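PDB 4NV1: formyltransferase from Francisella tularensis subsp. tularensis, which belongs to the formyltransferase family and binds dTDP-4-amino-4,6-dideoxyglucose in a pocket formed by its chain. Local coordinates for residues M3-I15 with K67-F80. Numbering follows the deposited sequence.
Sequences MKKIFVVTDNRTI and KYDLGFSCHSKQLF. With 0FX (dTDP-4-amino-4,6-dideoxyglucose), chain I.
Phe7 N donates to Leu70 O, Phe72 N to Phe7 O, Val9 N to Phe72 O and Cys74 N to Val9 O, the alternating ladder that joins strands 4-9 and 70-74 in parallel. Ahead of it, the Asp69 carboxylate takes Lys5 N on OD1 (2.9 Å), while Asp69 N returns a bond to Lys5 O.

Phe7, Tyr68 and Phe80 cluster on the face that carries Phe7 and Val9. The Phe7 ring, its CG set between backbone N and carbonyl carbon (chi1 74°), lies over Gly71, whose CA sits 3.7 Å from the ring centroid. Its edge turns, offset, to the face of Tyr68 with the planes at 61°, and Phe7 CB stands over the centre of a tyrosine face. Phe80 meets Phe7 obliquely and touches Val9 CG2 through CZ (3.6 Å). On the other side of the sheet, Ile6 CG2 and Val8 CG2 both reach Phe72 CD1, the latter at the ring edge; Phe162 of helix 147-170 meets Phe72 edge-to-face.

These are neighbouring strands in the parallel part, order 3-2-1-4-5, of a mixed Rossmann-like sheet, and as in nucleotide-binding folds of this kind the ligand, dTDP-4-amino-4,6-dideoxyglucose, lies at their C-terminal ends.

Polar side chains tie the loops there. Thr10 OG1 donates to Cys74 O (2.6 Å) and accepts from Asn12 N, an ST turn. Asp11 OD2 receives Lys77 N on its anti lone pair at 2.5 Å, and Ser36 N holds OD1. Asn12 OD1 caps helix 13-24 through Ile15 N, while ND2 bonds weakly to the ligand's O3P. His75 ND1 donates to the ligand's O4P at 2.9 Å, NE2 is hydrogen-bonded to Glu158, and Lys77 NZ reaches the sugar hydroxyl O2G (3.2 Å).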
loop_
_atom_site.group_PDB
_atom_site.type_symbol
_atom_site.label_atom_id
_atom_site.label_comp_id
_atom_site.label_asym_id
_atom_site.label_seq_id
_atom_site.Cartn_x
_atom_site.Cartn_y
_atom_site.Cartn_z
ATOM N N MET A 3 -51.283 9.289 1.935
ATOM C CA MET A 3 -50.180 9.158 2.936
ATOM C C MET A 3 -49.517 7.795 2.850
ATOM O O MET A 3 -49.806 6.903 3.661
ATOM C CB MET A 3 -50.687 9.366 4.364
ATOM C CG MET A 3 -49.615 9.415 5.443
ATOM S SD MET A 3 -48.674 10.949 5.595
ATOM C CE MET A 3 -49.826 12.158 6.261
ATOM N N LYS A 4 -48.610 7.654 1.889
ATOM C CA LYS A 4 -47.894 6.398 1.696
ATOM C C LYS A 4 -47.122 6.000 2.937
ATOM O O LYS A 4 -46.582 6.841 3.633
ATOM C CB LYS A 4 -46.955 6.454 0.494
ATOM C CG LYS A 4 -47.667 6.662 -0.842
ATOM C CD LYS A 4 -47.346 8.024 -1.456
ATOM C CE LYS A 4 -48.467 8.616 -2.300
ATOM N NZ LYS A 4 -49.085 9.760 -1.573
ATOM N N LYS A 5 -47.098 4.702 3.194
ATOM C CA LYS A 5 -46.470 4.152 4.374
ATOM C C LYS A 5 -45.358 3.274 3.857
ATOM O O LYS A 5 -45.611 2.374 3.067
ATOM C CB LYS A 5 -47.428 3.295 5.206
ATOM C CG LYS A 5 -48.216 4.064 6.281
ATOM C CD LYS A 5 -48.186 3.419 7.675
ATOM C CE LYS A 5 -46.848 3.570 8.418
ATOM N NZ LYS A 5 -46.820 2.728 9.645
ATOM N N ILE A 6 -44.162 3.483 4.376
ATOM C CA ILE A 6 -42.934 2.941 3.804
ATOM C C ILE A 6 -42.055 2.285 4.847
ATOM O O ILE A 6 -41.867 2.839 5.958
ATOM C CB ILE A 6 -42.158 4.096 3.149
ATOM C CG1 ILE A 6 -43.042 4.736 2.070
ATOM C CG2 ILE A 6 -40.863 3.594 2.516
ATOM C CD1 ILE A 6 -42.522 6.059 1.566
ATOM N N PHE A 7 -41.466 1.153 4.479
ATOM C CA PHE A 7 -40.349 0.626 5.256
ATOM C C PHE A 7 -39.056 0.590 4.433
ATOM O O PHE A 7 -39.035 0.315 3.221
ATOM C CB PHE A 7 -40.673 -0.717 5.902
ATOM C CG PHE A 7 -40.707 -1.881 4.967
ATOM C CD1 PHE A 7 -41.853 -2.201 4.256
ATOM C CD2 PHE A 7 -39.609 -2.696 4.820
ATOM C CE1 PHE A 7 -41.925 -3.283 3.395
ATOM C CE2 PHE A 7 -39.656 -3.774 3.953
ATOM C CZ PHE A 7 -40.808 -4.077 3.244
ATOM N N VAL A 8 -37.959 0.821 5.145
ATOM C CA VAL A 8 -36.625 0.891 4.597
ATOM C C VAL A 8 -35.765 0.044 5.482
ATOM O O VAL A 8 -35.628 0.347 6.652
ATOM C CB VAL A 8 -36.157 2.331 4.659
ATOM C CG1 VAL A 8 -34.656 2.484 4.382
ATOM C CG2 VAL A 8 -37.011 3.149 3.728
ATOM N N VAL A 9 -35.226 -1.013 4.900
ATOM C CA VAL A 9 -34.222 -1.851 5.495
ATOM C C VAL A 9 -32.786 -1.572 5.024
ATOM O O VAL A 9 -32.487 -1.608 3.811
ATOM C CB VAL A 9 -34.551 -3.261 5.142
ATOM C CG1 VAL A 9 -33.749 -4.181 6.035
ATOM C CG2 VAL A 9 -36.045 -3.482 5.255
ATOM N N THR A 10 -31.917 -1.227 5.974
ATOM C CA THR A 10 -30.490 -1.031 5.710
ATOM C C THR A 10 -29.606 -1.337 6.910
ATOM O O THR A 10 -30.020 -1.107 8.067
ATOM C CB THR A 10 -30.175 0.425 5.371
ATOM O OG1 THR A 10 -28.802 0.530 4.973
ATOM C CG2 THR A 10 -30.442 1.336 6.531
ATOM N N ASP A 11 -28.402 -1.837 6.618
ATOM C CA ASP A 11 -27.364 -1.889 7.611
ATOM C C ASP A 11 -26.232 -0.913 7.340
ATOM O O ASP A 11 -25.124 -1.170 7.776
ATOM C CB ASP A 11 -26.868 -3.317 7.690
ATOM C CG ASP A 11 -27.954 -4.214 8.224
ATOM O OD1 ASP A 11 -28.335 -3.956 9.365
ATOM O OD2 ASP A 11 -28.492 -5.089 7.515
ATOM N N ASN A 12 -26.490 0.227 6.706
ATOM C CA ASN A 12 -25.415 1.184 6.416
ATOM C C ASN A 12 -25.726 2.523 6.974
ATOM O O ASN A 12 -26.772 3.056 6.649
ATOM C CB ASN A 12 -25.298 1.462 4.919
ATOM C CG ASN A 12 -24.082 2.309 4.560
ATOM O OD1 ASN A 12 -24.066 3.541 4.642
ATOM N ND2 ASN A 12 -23.066 1.623 4.099
ATOM N N ARG A 13 -24.806 3.094 7.737
ATOM C CA ARG A 13 -25.047 4.366 8.389
ATOM C C ARG A 13 -25.211 5.445 7.365
ATOM O O ARG A 13 -25.990 6.380 7.562
ATOM C CB ARG A 13 -23.835 4.699 9.265
ATOM C CG ARG A 13 -23.386 6.161 9.357
ATOM C CD ARG A 13 -23.951 6.914 10.563
ATOM N NE ARG A 13 -23.207 6.627 11.802
ATOM C CZ ARG A 13 -23.402 5.595 12.633
ATOM N NH1 ARG A 13 -24.338 4.680 12.435
ATOM N NH2 ARG A 13 -22.646 5.473 13.714
ATOM N N THR A 14 -24.373 5.406 6.324
ATOM C CA THR A 14 -24.384 6.526 5.376
ATOM C C THR A 14 -25.684 6.534 4.563
ATOM O O THR A 14 -26.361 7.552 4.427
ATOM C CB THR A 14 -23.116 6.520 4.494
ATOM O OG1 THR A 14 -22.116 7.261 5.200
ATOM C CG2 THR A 14 -23.347 7.212 3.157
ATOM N N ILE A 15 -26.013 5.376 4.015
ATOM C CA ILE A 15 -27.311 5.159 3.377
ATOM C C ILE A 15 -28.475 5.510 4.304
ATOM O O ILE A 15 -29.421 6.210 3.874
ATOM C CB ILE A 15 -27.406 3.687 2.957
ATOM C CG1 ILE A 15 -26.432 3.419 1.797
ATOM C CG2 ILE A 15 -28.840 3.236 2.634
ATOM C CD1 ILE A 15 -26.530 4.391 0.622
ATOM N N LYS A 67 -49.063 -3.796 6.395
ATOM C CA LYS A 67 -48.818 -2.554 7.126
ATOM C C LYS A 67 -48.162 -1.456 6.284
ATOM O O LYS A 67 -48.187 -0.298 6.679
ATOM C CB LYS A 67 -47.905 -2.885 8.291
ATOM C CG LYS A 67 -48.534 -3.978 9.138
ATOM C CD LYS A 67 -47.510 -4.720 9.968
ATOM C CE LYS A 67 -47.672 -4.477 11.452
ATOM N NZ LYS A 67 -46.424 -4.968 12.096
ATOM N N TYR A 68 -47.573 -1.789 5.137
ATOM C CA TYR A 68 -46.819 -0.788 4.367
ATOM C C TYR A 68 -47.259 -0.785 2.894
ATOM O O TYR A 68 -47.711 -1.796 2.406
ATOM C CB TYR A 68 -45.332 -1.117 4.462
ATOM C CG TYR A 68 -44.821 -0.975 5.872
ATOM C CD1 TYR A 68 -44.570 0.281 6.372
ATOM C CD2 TYR A 68 -44.673 -2.058 6.716
ATOM C CE1 TYR A 68 -44.136 0.454 7.650
ATOM C CE2 TYR A 68 -44.206 -1.876 8.018
ATOM C CZ TYR A 68 -43.980 -0.604 8.471
ATOM O OH TYR A 68 -43.560 -0.267 9.741
ATOM N N ASP A 69 -47.056 0.301 2.175
ATOM C CA ASP A 69 -47.387 0.381 0.743
ATOM C C ASP A 69 -46.182 0.072 -0.165
ATOM O O ASP A 69 -46.290 -0.173 -1.372
ATOM C CB ASP A 69 -47.743 1.819 0.427
ATOM C CG ASP A 69 -49.069 2.249 0.988
ATOM O OD1 ASP A 69 -49.158 3.372 1.559
ATOM O OD2 ASP A 69 -50.015 1.455 0.878
ATOM N N LEU A 70 -45.007 0.244 0.408
ATOM C CA LEU A 70 -43.740 0.320 -0.297
ATOM C C LEU A 70 -42.651 -0.143 0.639
ATOM O O LEU A 70 -42.647 0.245 1.799
ATOM C CB LEU A 70 -43.547 1.784 -0.681
ATOM C CG LEU A 70 -42.343 2.266 -1.457
ATOM C CD1 LEU A 70 -42.178 1.330 -2.653
ATOM C CD2 LEU A 70 -42.605 3.718 -1.850
ATOM N N GLY A 71 -41.757 -0.992 0.179
ATOM C CA GLY A 71 -40.521 -1.279 0.877
ATOM C C GLY A 71 -39.251 -1.030 0.070
ATOM O O GLY A 71 -39.227 -1.206 -1.169
ATOM N N PHE A 72 -38.211 -0.614 0.780
ATOM C CA PHE A 72 -36.867 -0.472 0.240
ATOM C C PHE A 72 -35.850 -1.241 1.063
ATOM O O PHE A 72 -35.828 -1.213 2.338
ATOM C CB PHE A 72 -36.428 0.977 0.243
ATOM C CG PHE A 72 -37.268 1.869 -0.620
ATOM C CD1 PHE A 72 -38.064 2.820 -0.071
ATOM C CD2 PHE A 72 -37.142 1.815 -2.026
ATOM C CE1 PHE A 72 -38.826 3.638 -0.850
ATOM C CE2 PHE A 72 -37.915 2.638 -2.816
ATOM C CZ PHE A 72 -38.722 3.573 -2.246
ATOM N N SER A 73 -34.987 -1.887 0.294
ATOM C CA SER A 73 -33.734 -2.489 0.776
ATOM C C SER A 73 -32.548 -1.713 0.223
ATOM O O SER A 73 -32.414 -1.467 -0.993
ATOM C CB SER A 73 -33.627 -3.972 0.384
ATOM O OG SER A 73 -32.394 -4.488 0.860
ATOM N N CYS A 74 -31.670 -1.258 1.098
ATOM C CA CYS A 74 -30.446 -0.653 0.574
ATOM C C CYS A 74 -29.298 -0.968 1.501
ATOM O O CYS A 74 -29.255 -0.454 2.627
ATOM C CB CYS A 74 -30.626 0.853 0.386
ATOM S SG CYS A 74 -29.204 1.642 -0.432
ATOM N N HIS A 75 -28.451 -1.878 1.043
ATOM C CA HIS A 75 -27.212 -2.250 1.752
ATOM C C HIS A 75 -27.623 -2.928 3.069
ATOM O O HIS A 75 -27.382 -2.429 4.132
ATOM C CB HIS A 75 -26.329 -1.047 2.010
ATOM C CG HIS A 75 -25.541 -0.622 0.813
ATOM N ND1 HIS A 75 -24.259 -1.075 0.574
ATOM C CD2 HIS A 75 -25.838 0.229 -0.195
ATOM C CE1 HIS A 75 -23.788 -0.498 -0.510
ATOM N NE2 HIS A 75 -24.718 0.315 -0.980
ATOM N N SER A 76 -28.329 -4.025 2.925
ATOM C CA SER A 76 -29.163 -4.564 3.963
ATOM C C SER A 76 -28.446 -5.863 4.079
ATOM O O SER A 76 -28.332 -6.521 3.034
ATOM C CB SER A 76 -30.561 -4.895 3.421
ATOM O OG SER A 76 -31.199 -5.962 4.125
ATOM N N LYS A 77 -28.094 -6.274 5.298
ATOM C CA LYS A 77 -27.560 -7.637 5.475
ATOM C C LYS A 77 -28.505 -8.776 5.059
ATOM O O LYS A 77 -28.054 -9.909 4.860
ATOM C CB LYS A 77 -27.074 -7.860 6.917
ATOM C CG LYS A 77 -25.914 -6.975 7.360
ATOM C CD LYS A 77 -25.667 -7.107 8.865
ATOM C CE LYS A 77 -24.470 -6.334 9.403
ATOM N NZ LYS A 77 -23.258 -6.538 8.559
ATOM N N GLN A 78 -29.815 -8.540 4.969
ATOM C CA GLN A 78 -30.775 -9.664 4.839
ATOM C C GLN A 78 -31.635 -9.644 3.581
ATOM O O GLN A 78 -31.959 -8.566 3.085
ATOM C CB GLN A 78 -31.778 -9.684 6.007
ATOM C CG GLN A 78 -31.276 -9.109 7.322
ATOM C CD GLN A 78 -32.282 -9.139 8.462
ATOM O OE1 GLN A 78 -32.998 -10.128 8.681
ATOM N NE2 GLN A 78 -32.345 -8.046 9.193
ATOM N N LEU A 79 -32.059 -10.827 3.153
ATOM C CA LEU A 79 -32.974 -10.994 2.028
ATOM C C LEU A 79 -34.434 -11.133 2.454
ATOM O O LEU A 79 -34.770 -11.798 3.453
ATOM C CB LEU A 79 -32.621 -12.260 1.275
ATOM C CG LEU A 79 -31.126 -12.321 0.926
ATOM C CD1 LEU A 79 -30.708 -13.766 0.685
ATOM C CD2 LEU A 79 -30.817 -11.388 -0.240
ATOM N N PHE A 80 -35.288 -10.524 1.631
ATOM C CA PHE A 80 -36.687 -10.325 1.927
ATOM C C PHE A 80 -37.353 -11.636 1.541
ATOM O O PHE A 80 -37.010 -12.226 0.516
ATOM C CB PHE A 80 -37.289 -9.193 1.071
ATOM C CG PHE A 80 -36.982 -7.772 1.495
ATOM C CD1 PHE A 80 -35.881 -7.411 2.246
ATOM C CD2 PHE A 80 -37.798 -6.769 1.041
ATOM C CE1 PHE A 80 -35.637 -6.082 2.579
ATOM C CE2 PHE A 80 -37.556 -5.453 1.327
ATOM C CZ PHE A 80 -36.478 -5.105 2.121
HETATM O O4P 0FX I . -22.360 -3.119 1.503
HETATM P P2 0FX I . -22.482 -2.979 3.042
HETATM O O3P 0FX I . -22.520 -1.696 3.845
HETATM O O1G 0FX I . -23.088 -4.291 3.706
HETATM C C1G 0FX I . -24.435 -4.653 3.513
HETATM C C2G 0FX I . -24.453 -5.987 4.241
HETATM O O2G 0FX I . -23.722 -5.928 5.470
HETATM C C3G 0FX I . -23.860 -7.094 3.392
HETATM O O3G 0FX I . -24.155 -8.278 4.163
HETATM C C4G 0FX I . -24.512 -7.043 1.995
HETATM N N4A 0FX I . -24.082 -8.133 1.131
HETATM C C5G 0FX I . -24.289 -5.704 1.283
HETATM C C6G 0FX I . -24.995 -5.662 -0.067
HETATM O O5G 0FX I . -24.819 -4.684 2.132
HETATM O OPP 0FX I . -21.176 -3.201 3.930
HETATM P P 0FX I . -19.987 -4.246 3.945
HETATM O O1P 0FX I . -20.308 -5.622 4.492
HETATM O O2P 0FX I . -19.053 -3.195 4.533
HETATM O O5 0FX I . -19.342 -4.370 2.472
HETATM C C5 0FX I . -18.916 -3.158 1.836
HETATM C C4 0FX I . -17.650 -3.360 1.023
HETATM O O4 0FX I . -16.545 -3.488 1.899
HETATM C C3 0FX I . -17.602 -4.586 0.162
HETATM O O3 0FX I . -18.044 -4.338 -1.182
HETATM C C2 0FX I . -16.103 -4.871 0.047
HETATM C C1 0FX I . -15.571 -4.370 1.390
HETATM N N11 0FX I . -15.254 -5.515 2.250
HETATM C C61 0FX I . -16.191 -5.998 3.094
HETATM C C51 0FX I . -15.902 -7.086 3.890
HETATM C C5A 0FX I . -16.875 -7.754 4.840
HETATM C C21 0FX I . -14.023 -6.062 2.190
HETATM O O21 0FX I . -13.053 -5.572 1.391
HETATM N N31 0FX I . -13.665 -7.082 2.977
HETATM C C41 0FX I . -14.616 -7.562 3.806
HETATM O O41 0FX I . -14.376 -8.609 4.588
#